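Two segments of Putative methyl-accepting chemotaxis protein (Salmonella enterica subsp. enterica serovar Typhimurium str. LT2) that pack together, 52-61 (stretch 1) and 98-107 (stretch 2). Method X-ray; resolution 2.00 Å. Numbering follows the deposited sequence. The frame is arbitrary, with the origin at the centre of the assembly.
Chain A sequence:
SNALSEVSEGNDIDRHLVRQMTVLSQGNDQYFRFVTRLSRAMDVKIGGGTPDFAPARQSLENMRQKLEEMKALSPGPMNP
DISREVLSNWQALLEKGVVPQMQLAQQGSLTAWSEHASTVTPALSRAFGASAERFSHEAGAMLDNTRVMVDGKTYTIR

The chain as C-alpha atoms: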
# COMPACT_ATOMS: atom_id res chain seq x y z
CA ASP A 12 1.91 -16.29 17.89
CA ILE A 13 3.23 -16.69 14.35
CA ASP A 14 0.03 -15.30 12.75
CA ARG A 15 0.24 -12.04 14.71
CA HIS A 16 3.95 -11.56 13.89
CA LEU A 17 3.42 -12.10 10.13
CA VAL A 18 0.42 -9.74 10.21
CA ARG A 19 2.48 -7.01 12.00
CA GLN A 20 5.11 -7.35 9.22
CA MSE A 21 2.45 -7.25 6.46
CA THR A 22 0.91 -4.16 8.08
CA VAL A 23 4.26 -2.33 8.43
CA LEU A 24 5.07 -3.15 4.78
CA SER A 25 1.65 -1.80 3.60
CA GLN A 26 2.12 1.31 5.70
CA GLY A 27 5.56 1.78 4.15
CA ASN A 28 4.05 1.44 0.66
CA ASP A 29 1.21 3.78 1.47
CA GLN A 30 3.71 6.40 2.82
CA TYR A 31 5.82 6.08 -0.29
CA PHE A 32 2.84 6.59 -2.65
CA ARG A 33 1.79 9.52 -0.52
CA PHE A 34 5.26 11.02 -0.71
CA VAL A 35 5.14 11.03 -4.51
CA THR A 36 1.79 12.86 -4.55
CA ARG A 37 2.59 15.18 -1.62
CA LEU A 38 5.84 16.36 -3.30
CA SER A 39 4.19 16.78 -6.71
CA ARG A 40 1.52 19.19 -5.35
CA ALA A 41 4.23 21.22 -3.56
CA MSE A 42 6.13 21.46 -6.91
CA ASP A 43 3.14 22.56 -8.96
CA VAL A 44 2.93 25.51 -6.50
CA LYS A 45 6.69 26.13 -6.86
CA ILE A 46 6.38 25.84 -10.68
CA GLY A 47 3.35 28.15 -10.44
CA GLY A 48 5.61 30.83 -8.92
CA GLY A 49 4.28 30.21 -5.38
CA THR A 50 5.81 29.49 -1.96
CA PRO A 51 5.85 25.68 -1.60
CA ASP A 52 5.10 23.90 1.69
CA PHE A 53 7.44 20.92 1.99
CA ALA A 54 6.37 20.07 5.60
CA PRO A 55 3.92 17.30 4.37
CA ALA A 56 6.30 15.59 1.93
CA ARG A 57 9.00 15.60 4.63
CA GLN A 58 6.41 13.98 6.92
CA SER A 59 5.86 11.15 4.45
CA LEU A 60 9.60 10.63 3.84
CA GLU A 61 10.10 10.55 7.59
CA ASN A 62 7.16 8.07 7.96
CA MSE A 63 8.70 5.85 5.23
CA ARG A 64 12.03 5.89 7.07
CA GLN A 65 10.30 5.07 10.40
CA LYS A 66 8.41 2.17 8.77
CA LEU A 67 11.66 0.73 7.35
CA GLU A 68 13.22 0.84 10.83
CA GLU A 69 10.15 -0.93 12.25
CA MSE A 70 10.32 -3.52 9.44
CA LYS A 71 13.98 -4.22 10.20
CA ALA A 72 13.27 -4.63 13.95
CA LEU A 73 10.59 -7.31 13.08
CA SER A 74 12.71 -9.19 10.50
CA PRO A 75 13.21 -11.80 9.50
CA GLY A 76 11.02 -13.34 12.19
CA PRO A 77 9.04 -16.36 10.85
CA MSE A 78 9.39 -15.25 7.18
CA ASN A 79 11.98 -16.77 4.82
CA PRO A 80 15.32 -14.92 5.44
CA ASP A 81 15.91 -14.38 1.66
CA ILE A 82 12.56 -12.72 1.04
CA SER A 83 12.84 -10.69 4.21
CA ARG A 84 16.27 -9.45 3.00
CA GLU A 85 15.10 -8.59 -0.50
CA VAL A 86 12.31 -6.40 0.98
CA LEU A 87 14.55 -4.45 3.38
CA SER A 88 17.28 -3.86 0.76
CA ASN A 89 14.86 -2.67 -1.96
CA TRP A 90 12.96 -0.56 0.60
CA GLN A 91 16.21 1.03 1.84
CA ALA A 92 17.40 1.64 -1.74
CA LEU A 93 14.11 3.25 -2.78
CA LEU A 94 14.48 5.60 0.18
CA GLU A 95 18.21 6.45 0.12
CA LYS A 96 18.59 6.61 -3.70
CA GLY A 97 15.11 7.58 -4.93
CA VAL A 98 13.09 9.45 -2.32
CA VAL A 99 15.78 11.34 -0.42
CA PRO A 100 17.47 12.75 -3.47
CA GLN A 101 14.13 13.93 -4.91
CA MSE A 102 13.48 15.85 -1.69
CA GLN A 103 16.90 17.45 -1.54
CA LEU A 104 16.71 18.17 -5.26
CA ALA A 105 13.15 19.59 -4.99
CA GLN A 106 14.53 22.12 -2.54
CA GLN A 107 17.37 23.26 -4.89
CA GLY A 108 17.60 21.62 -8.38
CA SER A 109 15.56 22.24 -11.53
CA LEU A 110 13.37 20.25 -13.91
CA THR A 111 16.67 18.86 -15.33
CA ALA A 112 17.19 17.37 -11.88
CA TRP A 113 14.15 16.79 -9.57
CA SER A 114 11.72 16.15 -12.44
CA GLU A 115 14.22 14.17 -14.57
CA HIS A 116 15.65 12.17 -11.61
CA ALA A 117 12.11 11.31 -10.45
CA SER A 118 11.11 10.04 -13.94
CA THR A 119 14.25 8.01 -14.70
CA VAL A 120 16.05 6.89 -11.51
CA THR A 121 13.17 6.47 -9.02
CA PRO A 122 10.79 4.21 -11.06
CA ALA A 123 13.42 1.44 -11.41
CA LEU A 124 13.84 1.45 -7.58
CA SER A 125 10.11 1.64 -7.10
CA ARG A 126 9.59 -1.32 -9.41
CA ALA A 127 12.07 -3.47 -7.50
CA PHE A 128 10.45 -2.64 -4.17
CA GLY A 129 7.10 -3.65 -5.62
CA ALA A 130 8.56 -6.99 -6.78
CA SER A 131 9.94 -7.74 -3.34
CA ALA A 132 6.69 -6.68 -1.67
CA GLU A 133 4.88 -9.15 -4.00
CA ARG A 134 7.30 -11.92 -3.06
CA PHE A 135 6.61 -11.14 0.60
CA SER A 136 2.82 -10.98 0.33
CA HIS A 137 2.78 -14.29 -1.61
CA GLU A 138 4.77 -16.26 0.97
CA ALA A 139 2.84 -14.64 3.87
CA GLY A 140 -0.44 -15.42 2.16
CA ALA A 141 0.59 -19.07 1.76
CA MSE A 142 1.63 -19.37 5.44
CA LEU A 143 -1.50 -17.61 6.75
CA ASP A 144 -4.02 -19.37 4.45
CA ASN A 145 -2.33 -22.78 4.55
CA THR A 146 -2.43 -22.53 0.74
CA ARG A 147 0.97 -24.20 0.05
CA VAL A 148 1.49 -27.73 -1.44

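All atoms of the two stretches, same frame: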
# COMPACT_ATOMS: atom_id res chain seq x y z
N ASP A 52 5.08 24.41 0.32
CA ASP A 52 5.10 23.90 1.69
C ASP A 52 5.63 22.49 1.55
O ASP A 52 4.98 21.65 0.95
CB ASP A 52 3.71 23.85 2.33
CG ASP A 52 3.72 23.01 3.71
OD1 ASP A 52 4.78 23.09 4.33
OD2 ASP A 52 2.67 22.42 4.05
N PHE A 53 6.83 22.25 2.07
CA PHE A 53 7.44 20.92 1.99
C PHE A 53 7.18 20.11 3.26
O PHE A 53 7.47 18.91 3.27
CB PHE A 53 8.95 21.03 1.78
CG PHE A 53 9.33 21.62 0.45
CD1 PHE A 53 9.04 20.94 -0.72
CD2 PHE A 53 9.99 22.84 0.37
CE1 PHE A 53 9.38 21.47 -1.95
CE2 PHE A 53 10.34 23.36 -0.86
CZ PHE A 53 10.04 22.68 -2.02
N ALA A 54 6.62 20.73 4.30
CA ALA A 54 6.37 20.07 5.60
C ALA A 54 5.72 18.68 5.43
O ALA A 54 6.16 17.72 6.08
CB ALA A 54 5.55 20.96 6.49
N PRO A 55 4.65 18.57 4.58
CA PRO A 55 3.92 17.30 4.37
C PRO A 55 4.73 16.21 3.65
O PRO A 55 4.63 15.02 4.00
CB PRO A 55 2.69 17.64 3.52
CG PRO A 55 2.94 19.03 2.99
CD PRO A 55 3.92 19.68 3.95
N ALA A 56 5.49 16.59 2.63
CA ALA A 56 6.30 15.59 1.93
C ALA A 56 7.35 15.05 2.90
O ALA A 56 7.55 13.84 3.01
CB ALA A 56 6.92 16.19 0.69
N ARG A 57 8.00 15.97 3.63
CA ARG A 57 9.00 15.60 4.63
C ARG A 57 8.38 14.63 5.63
O ARG A 57 9.06 13.73 6.12
CB ARG A 57 9.53 16.83 5.39
CG ARG A 57 10.45 17.75 4.59
CD ARG A 57 10.69 19.07 5.32
NE ARG A 57 11.57 19.97 4.58
CZ ARG A 57 11.81 21.25 4.89
NH1 ARG A 57 12.61 21.97 4.13
NH2 ARG A 57 11.22 21.80 5.94
N GLN A 58 7.10 14.84 5.96
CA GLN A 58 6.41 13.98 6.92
C GLN A 58 6.32 12.55 6.37
O GLN A 58 6.52 11.59 7.09
CB GLN A 58 5.01 14.52 7.22
CG GLN A 58 4.13 13.55 7.99
CD GLN A 58 2.80 14.15 8.38
OE1 GLN A 58 1.74 13.60 8.09
NE2 GLN A 58 2.84 15.31 9.01
N SER A 59 5.99 12.44 5.09
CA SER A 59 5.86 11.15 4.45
C SER A 59 7.22 10.45 4.37
O SER A 59 7.33 9.28 4.71
CB SER A 59 5.18 11.29 3.10
OG SER A 59 3.85 11.79 3.26
N LEU A 60 8.25 11.17 3.93
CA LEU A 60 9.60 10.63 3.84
C LEU A 60 10.01 10.11 5.22
O LEU A 60 10.46 8.98 5.35
CB LEU A 60 10.56 11.72 3.34
CG LEU A 60 12.02 11.32 3.18
CD1 LEU A 60 12.71 12.19 2.16
CD2 LEU A 60 12.78 11.37 4.51
N GLU A 61 9.77 10.93 6.24
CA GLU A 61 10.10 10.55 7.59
C GLU A 61 9.28 9.32 8.02
O GLU A 61 9.80 8.44 8.71
CB GLU A 61 9.92 11.72 8.55
CG GLU A 61 11.18 12.03 9.33
CD GLU A 61 11.69 10.86 10.15
OE1 GLU A 61 12.91 10.80 10.39
OE2 GLU A 61 10.85 10.02 10.56
N VAL A 98 13.88 8.50 -3.09
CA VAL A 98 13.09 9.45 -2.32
C VAL A 98 13.92 10.61 -1.76
O VAL A 98 13.53 11.77 -1.89
CB VAL A 98 12.37 8.71 -1.18
CG1 VAL A 98 11.83 9.66 -0.13
CG2 VAL A 98 11.27 7.82 -1.73
N VAL A 99 14.99 10.30 -1.05
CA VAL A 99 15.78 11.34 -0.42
C VAL A 99 16.34 12.30 -1.48
O VAL A 99 16.20 13.51 -1.34
CB VAL A 99 16.87 10.76 0.50
CG1 VAL A 99 17.94 11.78 0.83
CG2 VAL A 99 16.27 10.17 1.77
N PRO A 100 16.98 11.78 -2.52
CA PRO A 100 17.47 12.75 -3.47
C PRO A 100 16.35 13.68 -3.98
O PRO A 100 16.52 14.90 -3.93
CB PRO A 100 18.07 11.91 -4.60
CG PRO A 100 18.60 10.71 -3.87
CD PRO A 100 17.54 10.45 -2.82
N GLN A 101 15.23 13.11 -4.41
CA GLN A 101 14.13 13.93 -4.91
C GLN A 101 13.85 15.09 -3.96
O GLN A 101 13.71 16.23 -4.40
CB GLN A 101 12.85 13.13 -5.09
CG GLN A 101 12.88 12.14 -6.25
CD GLN A 101 11.50 11.65 -6.56
OE1 GLN A 101 10.51 12.21 -6.09
NE2 GLN A 101 11.41 10.60 -7.38
N MSE A 102 13.76 14.80 -2.67
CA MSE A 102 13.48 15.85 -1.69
C MSE A 102 14.54 16.90 -1.61
O MSE A 102 14.24 18.09 -1.51
CB MSE A 102 13.35 15.23 -0.31
CG MSE A 102 11.88 15.05 0.01
SE MSE A 102 11.24 16.61 0.99
CE MSE A 102 9.99 17.09 -0.43
N GLN A 103 15.80 16.49 -1.63
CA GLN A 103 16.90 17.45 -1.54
C GLN A 103 16.98 18.25 -2.85
O GLN A 103 17.25 19.46 -2.84
CB GLN A 103 18.19 16.71 -1.18
CG GLN A 103 18.16 16.15 0.25
CD GLN A 103 19.39 15.36 0.64
OE1 GLN A 103 20.04 14.71 -0.18
NE2 GLN A 103 19.70 15.36 1.93
N LEU A 104 16.65 17.58 -3.94
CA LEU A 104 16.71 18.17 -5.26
C LEU A 104 15.50 19.10 -5.46
O LEU A 104 15.59 20.12 -6.15
CB LEU A 104 16.72 17.01 -6.27
CG LEU A 104 17.53 17.20 -7.55
CD1 LEU A 104 18.97 17.61 -7.24
CD2 LEU A 104 17.53 15.90 -8.35
N ALA A 105 14.37 18.77 -4.85
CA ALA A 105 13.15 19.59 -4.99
C ALA A 105 13.34 20.93 -4.27
O ALA A 105 12.67 21.93 -4.58
CB ALA A 105 11.96 18.84 -4.45
N GLN A 106 14.25 20.94 -3.31
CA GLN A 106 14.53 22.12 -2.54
C GLN A 106 15.71 22.90 -3.16
O GLN A 106 16.15 23.88 -2.58
CB GLN A 106 14.79 21.71 -1.09
CG GLN A 106 13.57 21.09 -0.42
CD GLN A 106 13.86 20.45 0.92
OE1 GLN A 106 13.13 20.66 1.89
NE2 GLN A 106 14.92 19.67 0.99
N GLN A 107 16.21 22.52 -4.35
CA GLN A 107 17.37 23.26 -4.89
C GLN A 107 17.45 23.15 -6.43
O GLN A 107 17.50 24.17 -7.12
CB GLN A 107 18.65 22.75 -4.21
CG GLN A 107 19.13 21.39 -4.69
CD GLN A 107 20.11 20.71 -3.76
OE1 GLN A 107 19.92 20.68 -2.54
NE2 GLN A 107 21.13 20.10 -4.33

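Two nearly antiparallel helical segments, with an angle of 161° between their N-to-C directions and axes 11.0 Å apart at closest approach, pack through a short row of side chains: F53, A56, R57 and L60 from the first, V98, V99, M102, A105 and Q106 from the second. Because the two stretches run in opposed directions, the start of stretch 1 meets the end of stretch 2: F53 lies level with Q106, R57 with M102 and L60 with V98.

M102, a selenomethionine, sits at the centre and has the largest covered area of the contact. Its three chi angles (-99°, -93°, 117°) all fall between the usual wells, and this folded course lays the side chain along stretch 1 so that successive atoms meet different partners. CG lies 3.7 Å from L60 CD1, SE 3.9 Å from R57 CG, and the terminal CE 3.4 Å from A56 CB and 4.0 Å from F53 CD1. The small methyl of A56 points toward stretch 2 and receives the tip of M102 at close range.

L60 is t at both chi1 and chi2, an extended shape that carries CD1 among three residues of the opposing helix: 3.5 Å from V98 CG1, 4.1 Å from V99 CG2, and next to M102. V98 and V99 are both t, but V98 points its CA-to-CB bond toward stretch 1, whereas that of V99 runs sideways.

At the other end, F53 points its CA-to-CB bond toward stretch 2, and with chi1 m its ring packs against Q106, A105 and M102. Q106 CG stands 4.0 Å from the ring centroid and 13° off its normal, a CH-pi contact over one face. F53 CE1 also approaches A105 CB at 4.5 Å, while F53 CZ lies 3.7 Å from the backbone A105 O.

The polar link lies beside this apolar row. The CA-to-CB bond of R57 runs sideways, yet chi1 m followed by t at chi2 and chi3 extends the side chain until its guanidinium reaches Q106. R57 NH1 donates a hydrogen bond of 2.6 Å to Q106 OE1, at an angle of 157°; R57 NE adds a weak one to the same OE1 at 3.2 Å and 132°. The oxygen thus meets the guanidinium edge near its plane. Q106, m then t, serves both neighbours, placing CG over F53 and its amide oxygen against R57.

Just before the first helix, D52 (chi1 t) faces no partner across the contact; its OD1 instead accepts from A54 N at 3.0 Å, capping the turn that leads into the helix.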